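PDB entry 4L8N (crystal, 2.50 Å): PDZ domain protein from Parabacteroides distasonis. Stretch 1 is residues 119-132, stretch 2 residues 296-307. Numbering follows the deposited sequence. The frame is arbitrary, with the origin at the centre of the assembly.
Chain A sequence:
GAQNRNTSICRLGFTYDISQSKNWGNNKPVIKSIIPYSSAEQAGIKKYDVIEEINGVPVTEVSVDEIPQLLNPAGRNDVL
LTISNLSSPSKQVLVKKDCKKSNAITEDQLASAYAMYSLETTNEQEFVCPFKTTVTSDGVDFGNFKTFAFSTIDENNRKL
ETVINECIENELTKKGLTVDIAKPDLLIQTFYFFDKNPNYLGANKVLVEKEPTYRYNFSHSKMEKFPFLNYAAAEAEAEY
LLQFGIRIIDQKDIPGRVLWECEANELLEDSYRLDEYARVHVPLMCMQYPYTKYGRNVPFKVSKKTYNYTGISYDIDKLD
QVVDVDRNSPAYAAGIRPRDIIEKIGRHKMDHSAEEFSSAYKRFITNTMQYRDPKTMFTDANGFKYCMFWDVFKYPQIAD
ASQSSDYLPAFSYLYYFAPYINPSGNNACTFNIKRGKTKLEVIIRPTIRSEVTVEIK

Stretch 1, residues 119-132: LETTNEQEFVCPFK
Stretch 2 296-307: RNVPFKVSKKTY

Residues 123-129 and 298-307 form neighbouring antiparallel strands, their directions 162° apart and their axes 4.7 Å apart at closest approach. Extended backbones (Phe127 phi/psi -155/155, Val302 -106/118) place Asn123 opposite Lys304, Gln125 opposite Val302, Phe127 opposite Phe300 and Cys129 opposite Val298. Each pair exchanges two hydrogen bonds: Gln125 N to Val302 O is 2.9 Å and Val302 N to Gln125 O 2.8 Å; Phe127 N to Phe300 O is 3.0 Å and Phe300 N to Phe127 O 2.8 Å. Between them lie the non-hydrogen-bonded pairs Glu124-Ser303, Glu126-Lys301 and Val128-Pro299; proline suits its place because this pair asks no amide hydrogen of it.

The Phe127-Cys129 end of one face is buried and largely apolar, filled by flat aromatic rings and compact, beta-branched valines. Phe127 (chi1 p, 61°) lays its ring against Phe300 (chi1 m), with Phe300 CB 3.8 Å from the Phe127 ring centroid; the rings are nearly parallel but slid apart. Val302 CG2 meets the ring edge at Phe127 CE1, 3.4 Å away, and Cys129 SG lies 3.6 Å from Phe300 CE1. Toward Asn123, Gln125 and Lys304 this face turns polar. There Lys304 (chi1 p, then t throughout) rises from the sheet and leans across toward the first stretch, its long chain bringing NZ to donate to Glu120 O at 2.8 Å.

On the other, more exposed face, Lys301, t at all four chi angles, carries its charge to a carboxylate: NZ meets Glu124 OE2 in a salt bridge at 3.3 Å whose hydrogen bond is weak.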

ATOM      1  N   LEU A 119       8.160  -2.267  34.625  1.00 54.89           N
ATOM      2  CA  LEU A 119       7.905  -2.034  33.191  1.00 54.08           C
ATOM      3  C   LEU A 119       6.741  -2.880  32.697  1.00 56.75           C
ATOM      4  O   LEU A 119       6.059  -2.498  31.754  1.00 56.10           O
ATOM      5  CB  LEU A 119       9.135  -2.310  32.322  1.00 54.39           C
ATOM      6  CG  LEU A 119      10.192  -1.223  32.237  1.00 59.63           C
ATOM      7  CD1 LEU A 119      11.242  -1.588  31.202  1.00 61.05           C
ATOM      8  CD2 LEU A 119       9.596   0.122  31.861  1.00 61.03           C
ATOM      9  N   GLU A 120       6.532  -4.021  33.354  1.00 52.58           N
ATOM     10  CA  GLU A 120       5.471  -4.995  33.156  1.00 51.29           C
ATOM     11  C   GLU A 120       4.110  -4.358  33.267  1.00 57.48           C
ATOM     12  O   GLU A 120       3.166  -4.831  32.639  1.00 58.65           O
ATOM     13  CB  GLU A 120       5.579  -6.096  34.228  1.00 52.34           C
ATOM     14  CG  GLU A 120       6.726  -7.057  34.007  1.00 57.71           C
ATOM     15  CD  GLU A 120       8.036  -6.749  34.698  1.00 64.58           C
ATOM     16  OE1 GLU A 120       8.316  -5.565  34.998  1.00 59.75           O
ATOM     17  OE2 GLU A 120       8.802  -7.712  34.917  1.00 60.93           O
ATOM     18  N   THR A 121       3.996  -3.309  34.105  1.00 53.55           N
ATOM     19  CA  THR A 121       2.725  -2.640  34.347  1.00 51.44           C
ATOM     20  C   THR A 121       2.700  -1.210  33.818  1.00 54.62           C
ATOM     21  O   THR A 121       1.610  -0.725  33.498  1.00 54.10           O
ATOM     22  CB  THR A 121       2.397  -2.644  35.861  1.00 50.20           C
ATOM     23  OG1 THR A 121       3.362  -1.878  36.589  1.00 47.98           O
ATOM     24  CG2 THR A 121       2.296  -4.040  36.438  1.00 43.84           C
ATOM     25  N   THR A 122       3.873  -0.530  33.725  1.00 51.14           N
ATOM     26  CA  THR A 122       3.932   0.896  33.365  1.00 50.76           C
ATOM     27  C   THR A 122       4.876   1.198  32.229  1.00 55.26           C
ATOM     28  O   THR A 122       6.077   1.388  32.444  1.00 56.65           O
ATOM     29  CB  THR A 122       4.333   1.702  34.605  1.00 53.87           C
ATOM     30  OG1 THR A 122       3.532   1.268  35.713  1.00 50.97           O
ATOM     31  CG2 THR A 122       4.242   3.229  34.395  1.00 45.34           C
ATOM     32  N   ASN A 123       4.319   1.323  31.022  1.00 51.78           N
ATOM     33  CA  ASN A 123       5.112   1.636  29.831  1.00 52.44           C
ATOM     34  C   ASN A 123       4.274   2.266  28.736  1.00 57.13           C
ATOM     35  O   ASN A 123       3.042   2.244  28.789  1.00 56.18           O
ATOM     36  CB  ASN A 123       5.839   0.380  29.278  1.00 51.14           C
ATOM     37  CG  ASN A 123       4.944  -0.708  28.734  1.00 66.59           C
ATOM     38  OD1 ASN A 123       4.425  -0.637  27.610  1.00 55.12           O
ATOM     39  ND2 ASN A 123       4.818  -1.782  29.490  1.00 60.35           N
ATOM     40  N   GLU A 124       4.966   2.782  27.712  1.00 55.84           N
ATOM     41  CA  GLU A 124       4.371   3.372  26.524  1.00 55.89           C
ATOM     42  C   GLU A 124       4.990   2.757  25.297  1.00 60.27           C
ATOM     43  O   GLU A 124       6.206   2.671  25.186  1.00 58.57           O
ATOM     44  CB  GLU A 124       4.545   4.892  26.486  1.00 58.29           C
ATOM     45  CG  GLU A 124       3.803   5.650  27.564  1.00 71.26           C
ATOM     46  CD  GLU A 124       4.424   7.010  27.783  1.00101.31           C
ATOM     47  OE1 GLU A 124       5.666   7.076  27.944  1.00106.99           O
ATOM     48  OE2 GLU A 124       3.675   8.012  27.757  1.00 98.12           O
ATOM     49  N   GLN A 125       4.151   2.353  24.354  1.00 57.74           N
ATOM     50  CA  GLN A 125       4.610   1.768  23.109  1.00 57.03           C
ATOM     51  C   GLN A 125       3.779   2.314  21.946  1.00 61.58           C
ATOM     52  O   GLN A 125       2.649   2.754  22.141  1.00 61.53           O
ATOM     53  CB  GLN A 125       4.544   0.244  23.172  1.00 57.26           C
ATOM     54  CG  GLN A 125       5.613  -0.389  24.035  1.00 59.21           C
ATOM     55  CD  GLN A 125       5.400  -1.868  24.126  1.00 77.13           C
ATOM     56  OE1 GLN A 125       5.550  -2.595  23.140  1.00 75.22           O
ATOM     57  NE2 GLN A 125       5.018  -2.344  25.308  1.00 65.47           N
ATOM     58  N   GLU A 126       4.377   2.329  20.756  1.00 58.53           N
ATOM     59  CA  GLU A 126       3.811   2.789  19.500  1.00 57.58           C
ATOM     60  C   GLU A 126       3.899   1.687  18.498  1.00 61.03           C
ATOM     61  O   GLU A 126       4.815   0.860  18.568  1.00 62.12           O
ATOM     62  CB  GLU A 126       4.582   4.004  18.965  1.00 60.15           C
ATOM     63  CG  GLU A 126       4.312   5.327  19.656  1.00 75.90           C
ATOM     64  CD  GLU A 126       5.399   6.377  19.481  1.00111.73           C
ATOM     65  OE1 GLU A 126       6.503   6.035  18.994  1.00110.58           O
ATOM     66  OE2 GLU A 126       5.158   7.541  19.879  1.00111.83           O
ATOM     67  N   PHE A 127       2.959   1.680  17.554  1.00 56.15           N
ATOM     68  CA  PHE A 127       2.902   0.752  16.427  1.00 55.09           C
ATOM     69  C   PHE A 127       2.114   1.389  15.268  1.00 58.31           C
ATOM     70  O   PHE A 127       1.322   2.315  15.480  1.00 57.68           O
ATOM     71  CB  PHE A 127       2.325  -0.597  16.823  1.00 56.04           C
ATOM     72  CG  PHE A 127       0.912  -0.599  17.342  1.00 57.51           C
ATOM     73  CD1 PHE A 127       0.648  -0.385  18.694  1.00 60.29           C
ATOM     74  CD2 PHE A 127      -0.150  -0.937  16.507  1.00 59.44           C
ATOM     75  CE1 PHE A 127      -0.662  -0.436  19.182  1.00 60.64           C
ATOM     76  CE2 PHE A 127      -1.458  -0.997  17.001  1.00 61.27           C
ATOM     77  CZ  PHE A 127      -1.705  -0.744  18.333  1.00 59.28           C
ATOM     78  N   VAL A 128       2.392   0.928  14.040  1.00 53.19           N
ATOM     79  CA  VAL A 128       1.779   1.445  12.826  1.00 51.54           C
ATOM     80  C   VAL A 128       1.081   0.282  12.126  1.00 58.29           C
ATOM     81  O   VAL A 128       1.648  -0.818  12.061  1.00 57.14           O
ATOM     82  CB  VAL A 128       2.794   2.182  11.903  1.00 52.49           C
ATOM     83  CG1 VAL A 128       2.068   2.915  10.794  1.00 51.47           C
ATOM     84  CG2 VAL A 128       3.649   3.173  12.688  1.00 51.85           C
ATOM     85  N   CYS A 129      -0.165   0.519  11.631  1.00 56.06           N
ATOM     86  CA  CYS A 129      -0.954  -0.514  10.939  1.00 55.77           C
ATOM     87  C   CYS A 129      -1.090  -0.221   9.454  1.00 59.01           C
ATOM     88  O   CYS A 129      -1.252   0.941   9.043  1.00 58.56           O
ATOM     89  CB  CYS A 129      -2.319  -0.682  11.588  1.00 55.92           C
ATOM     90  SG  CYS A 129      -2.256  -1.371  13.255  1.00 59.56           S
ATOM     91  N   PRO A 130      -1.054  -1.283   8.622  1.00 56.09           N
ATOM     92  CA  PRO A 130      -1.151  -1.070   7.169  1.00 55.05           C
ATOM     93  C   PRO A 130      -2.611  -1.007   6.770  1.00 54.33           C
ATOM     94  O   PRO A 130      -3.150  -1.915   6.130  1.00 52.79           O
ATOM     95  CB  PRO A 130      -0.395  -2.273   6.591  1.00 57.33           C
ATOM     96  CG  PRO A 130      -0.605  -3.352   7.598  1.00 62.08           C
ATOM     97  CD  PRO A 130      -0.919  -2.723   8.937  1.00 57.36           C
ATOM     98  N   PHE A 131      -3.268   0.061   7.220  1.00 50.27           N
ATOM     99  CA  PHE A 131      -4.676   0.277   6.923  1.00 49.28           C
ATOM    100  C   PHE A 131      -4.826   1.371   5.886  1.00 52.13           C
ATOM    101  O   PHE A 131      -4.309   2.468   6.089  1.00 51.88           O
ATOM    102  CB  PHE A 131      -5.470   0.669   8.201  1.00 49.90           C
ATOM    103  CG  PHE A 131      -5.494  -0.302   9.364  1.00 50.41           C
ATOM    104  CD1 PHE A 131      -5.257  -1.663   9.167  1.00 52.10           C
ATOM    105  CD2 PHE A 131      -5.802   0.139  10.653  1.00 50.38           C
ATOM    106  CE1 PHE A 131      -5.292  -2.562  10.241  1.00 52.70           C
ATOM    107  CE2 PHE A 131      -5.847  -0.760  11.723  1.00 52.86           C
ATOM    108  CZ  PHE A 131      -5.588  -2.105  11.513  1.00 51.58           C
ATOM    109  N   LYS A 132      -5.544   1.095   4.801  1.00 47.61           N
ATOM    110  CA  LYS A 132      -5.882   2.122   3.830  1.00 47.93           C
ATOM    111  C   LYS A 132      -7.330   2.527   4.170  1.00 52.35           C
ATOM    112  O   LYS A 132      -8.239   1.685   4.107  1.00 49.68           O
ATOM    113  CB  LYS A 132      -5.692   1.642   2.365  1.00 50.70           C
ATOM    114  CG  LYS A 132      -6.227   2.598   1.279  1.00 70.41           C
ATOM    115  CD  LYS A 132      -5.289   3.788   1.006  1.00 87.29           C
ATOM    116  CE  LYS A 132      -5.978   4.866   0.196  1.00103.59           C
ATOM    117  NZ  LYS A 132      -6.796   5.802   1.029  1.00104.89           N
ATOM    118  N   ARG A 296      -3.389   6.366   5.010  1.00 66.08           N
ATOM    119  CA  ARG A 296      -2.599   5.209   4.576  1.00 68.52           C
ATOM    120  C   ARG A 296      -1.891   4.377   5.659  1.00 76.15           C
ATOM    121  O   ARG A 296      -1.863   3.154   5.498  1.00 79.96           O
ATOM    122  CB  ARG A 296      -1.566   5.618   3.513  1.00 69.08           C
ATOM    123  CG  ARG A 296      -1.582   4.663   2.322  1.00 84.22           C
ATOM    124  CD  ARG A 296      -0.677   5.093   1.186  1.00 99.98           C
ATOM    125  NE  ARG A 296       0.745   5.025   1.539  1.00113.98           N
ATOM    126  CZ  ARG A 296       1.509   3.948   1.384  1.00121.93           C
ATOM    127  NH1 ARG A 296       0.996   2.826   0.893  1.00 96.47           N
ATOM    128  NH2 ARG A 296       2.792   3.983   1.725  1.00111.36           N
ATOM    129  N   ASN A 297      -1.242   4.964   6.660  1.00 70.15           N
ATOM    130  CA  ASN A 297      -0.538   4.119   7.650  1.00 68.70           C
ATOM    131  C   ASN A 297      -0.872   4.675   8.992  1.00 70.87           C
ATOM    132  O   ASN A 297      -0.401   5.781   9.297  1.00 74.12           O
ATOM    133  CB  ASN A 297       0.990   4.083   7.412  1.00 65.35           C
ATOM    134  CG  ASN A 297       1.451   3.428   6.125  1.00 85.16           C
ATOM    135  OD1 ASN A 297       2.054   4.077   5.266  1.00 83.92           O
ATOM    136  ND2 ASN A 297       1.221   2.124   5.962  1.00 72.42           N
ATOM    137  N   VAL A 298      -1.740   3.969   9.768  1.00 59.77           N
ATOM    138  CA  VAL A 298      -2.253   4.498  11.031  1.00 55.68           C
ATOM    139  C   VAL A 298      -1.279   4.322  12.213  1.00 55.20           C
ATOM    140  O   VAL A 298      -1.055   3.197  12.692  1.00 53.78           O
ATOM    141  CB  VAL A 298      -3.671   3.978  11.428  1.00 56.88           C
ATOM    142  CG1 VAL A 298      -4.309   4.892  12.474  1.00 55.06           C
ATOM    143  CG2 VAL A 298      -4.586   3.819  10.218  1.00 56.19           C
ATOM    144  N   PRO A 299      -0.847   5.473  12.785  1.00 50.03           N
ATOM    145  CA  PRO A 299      -0.017   5.436  13.994  1.00 49.51           C
ATOM    146  C   PRO A 299      -0.852   5.342  15.293  1.00 55.53           C
ATOM    147  O   PRO A 299      -1.758   6.166  15.521  1.00 56.54           O
ATOM    148  CB  PRO A 299       0.731   6.770  13.916  1.00 51.32           C
ATOM    149  CG  PRO A 299      -0.210   7.696  13.269  1.00 55.56           C
ATOM    150  CD  PRO A 299      -1.085   6.869  12.354  1.00 51.40           C
ATOM    151  N   PHE A 300      -0.525   4.354  16.161  1.00 51.20           N
ATOM    152  CA  PHE A 300      -1.146   4.145  17.475  1.00 50.05           C
ATOM    153  C   PHE A 300      -0.132   4.225  18.599  1.00 57.30           C
ATOM    154  O   PHE A 300       1.022   3.833  18.422  1.00 59.06           O
ATOM    155  CB  PHE A 300      -1.833   2.783  17.575  1.00 50.89           C
ATOM    156  CG  PHE A 300      -2.943   2.516  16.595  1.00 51.64           C
ATOM    157  CD1 PHE A 300      -2.667   2.018  15.328  1.00 54.15           C
ATOM    158  CD2 PHE A 300      -4.273   2.715  16.956  1.00 51.15           C
ATOM    159  CE1 PHE A 300      -3.704   1.754  14.428  1.00 54.58           C
ATOM    160  CE2 PHE A 300      -5.303   2.426  16.071  1.00 53.16           C
ATOM    161  CZ  PHE A 300      -5.013   1.950  14.809  1.00 51.35           C
ATOM    162  N   LYS A 301      -0.594   4.668  19.779  1.00 53.87           N
ATOM    163  CA  LYS A 301       0.160   4.768  21.014  1.00 53.62           C
ATOM    164  C   LYS A 301      -0.637   4.107  22.158  1.00 56.26           C
ATOM    165  O   LYS A 301      -1.781   4.495  22.424  1.00 54.55           O
ATOM    166  CB  LYS A 301       0.496   6.233  21.339  1.00 57.04           C
ATOM    167  CG  LYS A 301       1.676   6.357  22.300  1.00 65.07           C
ATOM    168  CD  LYS A 301       1.766   7.731  22.927  1.00 72.56           C
ATOM    169  CE  LYS A 301       2.483   7.697  24.255  1.00 75.22           C
ATOM    170  NZ  LYS A 301       2.825   9.064  24.731  1.00 80.21           N
ATOM    171  N   VAL A 302      -0.027   3.077  22.799  1.00 52.84           N
ATOM    172  CA  VAL A 302      -0.567   2.345  23.956  1.00 52.10           C
ATOM    173  C   VAL A 302       0.207   2.768  25.211  1.00 56.18           C
ATOM    174  O   VAL A 302       1.416   2.568  25.283  1.00 56.40           O
ATOM    175  CB  VAL A 302      -0.562   0.802  23.810  1.00 54.59           C
ATOM    176  CG1 VAL A 302      -1.348   0.157  24.946  1.00 53.27           C
ATOM    177  CG2 VAL A 302      -1.118   0.362  22.474  1.00 54.14           C
ATOM    178  N   SER A 303      -0.488   3.363  26.169  1.00 53.24           N
ATOM    179  CA  SER A 303       0.060   3.820  27.446  1.00 53.85           C
ATOM    180  C   SER A 303      -0.609   3.057  28.557  1.00 57.61           C
ATOM    181  O   SER A 303      -1.811   3.244  28.789  1.00 56.82           O
ATOM    182  CB  SER A 303      -0.153   5.319  27.635  1.00 57.79           C
ATOM    183  OG  SER A 303       0.465   6.067  26.601  1.00 73.18           O
ATOM    184  N   LYS A 304       0.139   2.152  29.216  1.00 52.75           N
ATOM    185  CA  LYS A 304      -0.458   1.421  30.316  1.00 51.22           C
ATOM    186  C   LYS A 304       0.221   1.840  31.615  1.00 55.49           C
ATOM    187  O   LYS A 304       1.366   2.285  31.585  1.00 56.84           O
ATOM    188  CB  LYS A 304      -0.460  -0.100  30.076  1.00 52.31           C
ATOM    189  CG  LYS A 304       0.856  -0.843  30.173  1.00 56.55           C
ATOM    190  CD  LYS A 304       0.541  -2.328  30.155  1.00 63.75           C
ATOM    191  CE  LYS A 304       1.759  -3.198  30.212  1.00 94.44           C
ATOM    192  NZ  LYS A 304       1.396  -4.628  30.419  1.00114.16           N
ATOM    193  N   LYS A 305      -0.521   1.802  32.733  1.00 51.46           N
ATOM    194  CA  LYS A 305      -0.007   2.180  34.061  1.00 51.49           C
ATOM    195  C   LYS A 305      -0.839   1.566  35.182  1.00 53.63           C
ATOM    196  O   LYS A 305      -2.068   1.644  35.164  1.00 51.96           O
ATOM    197  CB  LYS A 305       0.032   3.709  34.243  1.00 53.95           C
ATOM    198  CG  LYS A 305       0.649   4.177  35.573  1.00 60.80           C
ATOM    199  CD  LYS A 305       0.579   5.703  35.795  1.00 59.55           C
ATOM    200  CE  LYS A 305       1.406   6.445  34.769  1.00 56.43           C
ATOM    201  NZ  LYS A 305       1.567   7.872  35.104  1.00 68.49           N
ATOM    202  N   THR A 306      -0.151   0.975  36.155  1.00 50.36           N
ATOM    203  CA  THR A 306      -0.754   0.439  37.359  1.00 50.76           C
ATOM    204  C   THR A 306       0.109   0.879  38.514  1.00 55.38           C
ATOM    205  O   THR A 306       1.307   0.656  38.490  1.00 55.20           O
ATOM    206  CB  THR A 306      -0.934  -1.084  37.307  1.00 59.92           C
ATOM    207  OG1 THR A 306      -1.717  -1.426  36.166  1.00 60.65           O
ATOM    208  CG2 THR A 306      -1.612  -1.636  38.568  1.00 55.24           C
ATOM    209  N   TYR A 307      -0.489   1.501  39.524  1.00 52.67           N
ATOM    210  CA  TYR A 307       0.239   1.920  40.710  1.00 52.57           C
ATOM    211  C   TYR A 307      -0.641   1.836  41.943  1.00 55.18           C
ATOM    212  O   TYR A 307      -1.865   1.811  41.821  1.00 54.68           O
ATOM    213  CB  TYR A 307       0.826   3.338  40.539  1.00 54.97           C
ATOM    214  CG  TYR A 307      -0.183   4.464  40.395  1.00 57.83           C
ATOM    215  CD1 TYR A 307      -0.707   4.800  39.150  1.00 59.54           C
ATOM    216  CD2 TYR A 307      -0.512   5.275  41.477  1.00 59.48           C
ATOM    217  CE1 TYR A 307      -1.614   5.847  39.002  1.00 59.95           C
ATOM    218  CE2 TYR A 307      -1.382   6.356  41.333  1.00 61.57           C
ATOM    219  CZ  TYR A 307      -1.943   6.629  40.094  1.00 69.02           C
ATOM    220  OH  TYR A 307      -2.810   7.683  39.930  1.00 73.61           O
TER
HETATM  221  O   HOH W   1      -0.624  -2.012  34.013  1.00 51.93           O
HETATM  222  O   HOH W   2       2.046  -0.238  26.313  1.00 52.59           O